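Local coordinates for protein fimbrin (Schizosaccharomyces pombe, PDB 1RT8) that binds and crosslinks actin filaments and serves cell polarity, cytokinesis, mating and spore formation, at residues A[97-100]-A[101-104]; A[122-125]-A[126-130]. All blocks are in the same frame, centred on the assembly; numbering follows the deposited sequence.

Interaction 1. Residues A[97-100]-A[101-104]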
loop_
_atom_site.group_PDB
_atom_site.type_symbol
_atom_site.label_atom_id
_atom_site.label_comp_id
_atom_site.label_asym_id
_atom_site.label_seq_id
_atom_site.Cartn_x
_atom_site.Cartn_y
_atom_site.Cartn_z
ATOM N N LYS A 97 -3.530 -0.256 5.374
ATOM C CA LYS A 97 -2.387 0.538 5.811
ATOM C C LYS A 97 -1.044 -0.024 5.371
ATOM O O LYS A 97 -0.079 0.727 5.256
ATOM C CB LYS A 97 -2.357 0.665 7.339
ATOM C CG LYS A 97 -3.354 1.630 7.924
ATOM C CD LYS A 97 -3.120 1.783 9.421
ATOM C CE LYS A 97 -3.979 2.907 9.990
ATOM N NZ LYS A 97 -3.804 3.049 11.465
ATOM N N ALA A 98 -0.981 -1.333 5.126
ATOM C CA ALA A 98 0.276 -1.980 4.741
ATOM C C ALA A 98 0.441 -2.336 3.269
ATOM O O ALA A 98 1.445 -2.930 2.883
ATOM C CB ALA A 98 0.478 -3.231 5.577
ATOM N N MET A 99 -0.532 -1.981 2.447
ATOM C CA MET A 99 -0.456 -2.299 1.030
ATOM C C MET A 99 0.467 -1.368 0.263
ATOM O O MET A 99 1.044 -1.752 -0.755
ATOM C CB MET A 99 -1.856 -2.259 0.427
ATOM C CG MET A 99 -2.748 -3.353 0.973
ATOM S SD MET A 99 -4.465 -3.062 0.639
ATOM C CE MET A 99 -4.516 -3.371 -1.129
ATOM N N GLY A 100 0.607 -0.146 0.760
ATOM C CA GLY A 100 1.446 0.826 0.092
ATOM C C GLY A 100 0.610 1.616 -0.892
ATOM O O GLY A 100 -0.335 1.082 -1.474
ATOM N N GLY A 101 0.948 2.887 -1.074
ATOM C CA GLY A 101 0.204 3.719 -2.001
ATOM C C GLY A 101 -1.186 4.104 -1.521
ATOM O O GLY A 101 -1.904 4.821 -2.213
ATOM N N ILE A 102 -1.573 3.629 -0.343
ATOM C CA ILE A 102 -2.889 3.947 0.203
ATOM C C ILE A 102 -2.743 4.789 1.462
ATOM O O ILE A 102 -1.823 4.579 2.252
ATOM C CB ILE A 102 -3.678 2.666 0.571
ATOM C CG1 ILE A 102 -3.989 1.858 -0.692
ATOM C CG2 ILE A 102 -4.966 3.036 1.303
ATOM C CD1 ILE A 102 -4.745 0.574 -0.420
ATOM N N SER A 103 -3.647 5.745 1.645
ATOM C CA SER A 103 -3.609 6.588 2.832
ATOM C C SER A 103 -4.944 6.480 3.562
ATOM O O SER A 103 -5.976 6.934 3.061
ATOM C CB SER A 103 -3.332 8.045 2.450
ATOM O OG SER A 103 -3.049 8.824 3.603
ATOM N N ILE A 104 -4.928 5.861 4.741
ATOM C CA ILE A 104 -6.147 5.700 5.521
ATOM C C ILE A 104 -5.947 6.063 6.990
ATOM O O ILE A 104 -5.622 5.219 7.827
ATOM C CB ILE A 104 -6.701 4.254 5.427
ATOM C CG1 ILE A 104 -5.750 3.264 6.096
ATOM C CG2 ILE A 104 -6.885 3.863 3.971
ATOM C CD1 ILE A 104 -6.439 1.998 6.567
#
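Met-99, whose side chain meets Ile-102 across the turn, has its backbone O hydrogen-bonded to NE of Arg-130 on helix 117-131; an arginine can hold this carbonyl at the end of helix 82-99, where the helix supplies no further turn. Between 97-100 and 101-104 the contacts themselves are apolar. The SD of Met-99 lies 3.8 Å from CD1 of Ile-102, and the terminal CE is 4.0 Å from the same methyl. The bend at chi3 (72°) lets sulfur and methyl both reach that one atom, a flexible thioether fitting round a branched chain. Ile-102 in turn rests on Gln-126 and Arg-130, while Met-99 also reaches Val-62.

Two residues earlier, the stem of Lys-97 crosses Ile-104 at close quarters: CG of Lys-97 is only 3.4 Å from CD1 of Ile-104, closer than two carbons normally pack. The isoleucine places CG1 in the crowded position between its own backbone N and carbonyl carbon (chi1 67°), which presents this branch to the lysine. Beyond CG the lysine runs extended and carries CE to 3.6 Å from O of Ile-104, so a long aliphatic stem packs while the ammonium group continues past. Ile-104 is also buried against Ile-93, Ala-96 and Leu-123.

Glycine suits both positions of the reversal. Gly-100 leaves the helix with positive phi (91°), where a beta carbon would press on the preceding carbonyl oxygen; one on Gly-101 would stand just 2.7 Å from O of Gly-100. This is a glycine-terminated helix end, folding the following loop back beside the last turn of helix 82-99 and against helix 117-131 within the first calponin-homology domain.

Interaction 2. Residues A[122-125]-A[126-130]. With SO4 (sulfate ion), chain C.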
loop_
_atom_site.group_PDB
_atom_site.type_symbol
_atom_site.label_atom_id
_atom_site.label_comp_id
_atom_site.label_asym_id
_atom_site.label_seq_id
_atom_site.Cartn_x
_atom_site.Cartn_y
_atom_site.Cartn_z
ATOM N N GLY A 122 -13.763 6.774 -0.363
ATOM C CA GLY A 122 -12.387 7.225 -0.418
ATOM C C GLY A 122 -11.457 6.027 -0.332
ATOM O O GLY A 122 -10.485 5.924 -1.079
ATOM N N LEU A 123 -11.764 5.115 0.584
ATOM C CA LEU A 123 -10.974 3.908 0.778
ATOM C C LEU A 123 -11.133 2.960 -0.420
ATOM O O LEU A 123 -10.189 2.269 -0.823
ATOM C CB LEU A 123 -11.412 3.218 2.067
ATOM C CG LEU A 123 -10.792 1.867 2.413
ATOM C CD1 LEU A 123 -9.277 1.958 2.449
ATOM C CD2 LEU A 123 -11.333 1.424 3.759
ATOM N N VAL A 124 -12.329 2.935 -0.995
ATOM C CA VAL A 124 -12.582 2.088 -2.155
ATOM C C VAL A 124 -11.669 2.499 -3.303
ATOM O O VAL A 124 -11.032 1.653 -3.946
ATOM C CB VAL A 124 -14.066 2.186 -2.607
ATOM C CG1 VAL A 124 -14.214 1.742 -4.071
ATOM C CG2 VAL A 124 -14.918 1.294 -1.719
ATOM N N TRP A 125 -11.596 3.801 -3.554
ATOM C CA TRP A 125 -10.752 4.310 -4.626
ATOM C C TRP A 125 -9.280 3.991 -4.363
ATOM O O TRP A 125 -8.563 3.556 -5.277
ATOM C CB TRP A 125 -10.953 5.826 -4.796
ATOM C CG TRP A 125 -9.891 6.472 -5.633
ATOM C CD1 TRP A 125 -9.043 7.465 -5.250
ATOM C CD2 TRP A 125 -9.511 6.114 -6.972
ATOM N NE1 TRP A 125 -8.152 7.748 -6.260
ATOM C CE2 TRP A 125 -8.416 6.931 -7.328
ATOM C CE3 TRP A 125 -9.984 5.179 -7.899
ATOM C CZ2 TRP A 125 -7.787 6.842 -8.573
ATOM C CZ3 TRP A 125 -9.356 5.090 -9.143
ATOM C CH2 TRP A 125 -8.269 5.919 -9.463
ATOM N N GLN A 126 -8.823 4.176 -3.125
ATOM C CA GLN A 126 -7.423 3.884 -2.831
ATOM C C GLN A 126 -7.117 2.418 -3.117
ATOM O O GLN A 126 -6.062 2.095 -3.680
ATOM C CB GLN A 126 -7.080 4.214 -1.372
ATOM C CG GLN A 126 -7.084 5.710 -1.033
ATOM C CD GLN A 126 -6.080 6.515 -1.860
ATOM O OE1 GLN A 126 -4.917 6.123 -2.012
ATOM N NE2 GLN A 126 -6.527 7.650 -2.392
ATOM N N ILE A 127 -8.037 1.530 -2.734
ATOM C CA ILE A 127 -7.841 0.098 -2.978
ATOM C C ILE A 127 -7.817 -0.200 -4.485
ATOM O O ILE A 127 -6.930 -0.917 -4.959
ATOM C CB ILE A 127 -8.936 -0.755 -2.285
ATOM C CG1 ILE A 127 -8.847 -0.565 -0.764
ATOM C CG2 ILE A 127 -8.745 -2.237 -2.603
ATOM C CD1 ILE A 127 -9.891 -1.337 0.030
ATOM N N ILE A 128 -8.771 0.362 -5.228
ATOM C CA ILE A 128 -8.853 0.161 -6.678
ATOM C C ILE A 128 -7.611 0.700 -7.373
ATOM O O ILE A 128 -7.066 0.061 -8.278
ATOM C CB ILE A 128 -10.081 0.866 -7.293
ATOM C CG1 ILE A 128 -11.368 0.143 -6.887
ATOM C CG2 ILE A 128 -9.960 0.891 -8.823
ATOM C CD1 ILE A 128 -12.620 0.803 -7.422
ATOM N N ARG A 129 -7.178 1.887 -6.953
ATOM C CA ARG A 129 -5.996 2.525 -7.522
ATOM C C ARG A 129 -4.748 1.688 -7.289
ATOM O O ARG A 129 -3.929 1.537 -8.187
ATOM C CB ARG A 129 -5.815 3.921 -6.921
ATOM C CG ARG A 129 -4.487 4.599 -7.247
ATOM C CD ARG A 129 -4.496 6.052 -6.774
ATOM N NE ARG A 129 -3.226 6.733 -6.999
ATOM C CZ ARG A 129 -2.111 6.476 -6.323
ATOM N NH1 ARG A 129 -2.106 5.547 -5.373
ATOM N NH2 ARG A 129 -1.001 7.153 -6.588
ATOM N N ARG A 130 -4.606 1.142 -6.083
ATOM C CA ARG A 130 -3.452 0.323 -5.757
ATOM C C ARG A 130 -3.364 -0.926 -6.638
ATOM O O ARG A 130 -2.273 -1.419 -6.913
ATOM C CB ARG A 130 -3.495 -0.087 -4.277
ATOM C CG ARG A 130 -2.428 -1.116 -3.859
ATOM C CD ARG A 130 -1.015 -0.594 -4.084
ATOM N NE ARG A 130 0.006 -1.594 -3.766
ATOM C CZ ARG A 130 0.232 -2.698 -4.478
ATOM N NH1 ARG A 130 -0.485 -2.964 -5.565
ATOM N NH2 ARG A 130 1.175 -3.551 -4.094
HETATM S S SO4 C . 1.662 7.049 -3.735
HETATM O O1 SO4 C . 0.045 6.947 -3.786
HETATM O O2 SO4 C . 2.121 5.949 -4.561
HETATM O O3 SO4 C . 2.053 8.217 -4.168
HETATM O O4 SO4 C . 1.956 6.763 -2.355
#
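Arg-129 leaves the helix over the indole of Trp-125, one turn earlier. Its CB sits 3.9 Å from the centroid of the six-membered ring, 12° off the ring normal, a CH-pi contact over the face. CG lies anti to the backbone N (chi1 170°), and the chain then runs extended to NE, bringing CD to 3.8 Å from CZ2 of Trp-125. At the tip, NH2 forms a salt bridge with Glu-163, and NH1 and NH2 each make a weak, bent hydrogen bond of 3.0 Å to O1 of a sulfate, probably from the crystallisation liquor.

Beneath these side chains runs regular alpha-helical i to i+4 bonding of helix 117-131 in the first calponin-homology domain; N of Arg-129 donates to O of Trp-125 at 2.7 Å. The indole also makes a cation-pi contact with Lys-249, so a broad aromatic suits a place where two basic side chains meet it. With an alanine here, Lys-249 would probably lose its aromatic partner and the stem of Arg-129 the surface that steadies it.

The side turned to helices 11-25 and 52-61 is aliphatic. CG1 of Val-124 and CD1 of Ile-128 lie 3.8 Å apart, side by side, and both residues pack on Phe-17 of helix 11-25. Ile-127 packs onto Leu-57 and Ile-58 of helix 52-61, and its CD1 is 4.1 Å from CG of Leu-123, which itself rests on Ile-104 and Ile-107.

Read from the N terminus, the chain first completes helix 82-99 and makes interaction 1 where it doubles back. It then passes through helix 109-113 and forms interaction 2 along helix 117-131. Each contact joins adjoining segments, so neither encloses a long loop; they follow in series without nesting or crossing. In space their centres are about 9 Å apart, and the turn lies against the later helix: O of Gly-100 packs 3.2 Å from CD of Arg-130. Interaction 1 also neighbours the fourth calponin-homology domain, since Ala-98 touches Phe-489, whereas Glu-163 and Lys-249 tie interaction 2 to the second. Between them, the two regions link the first domain to the second and the fourth.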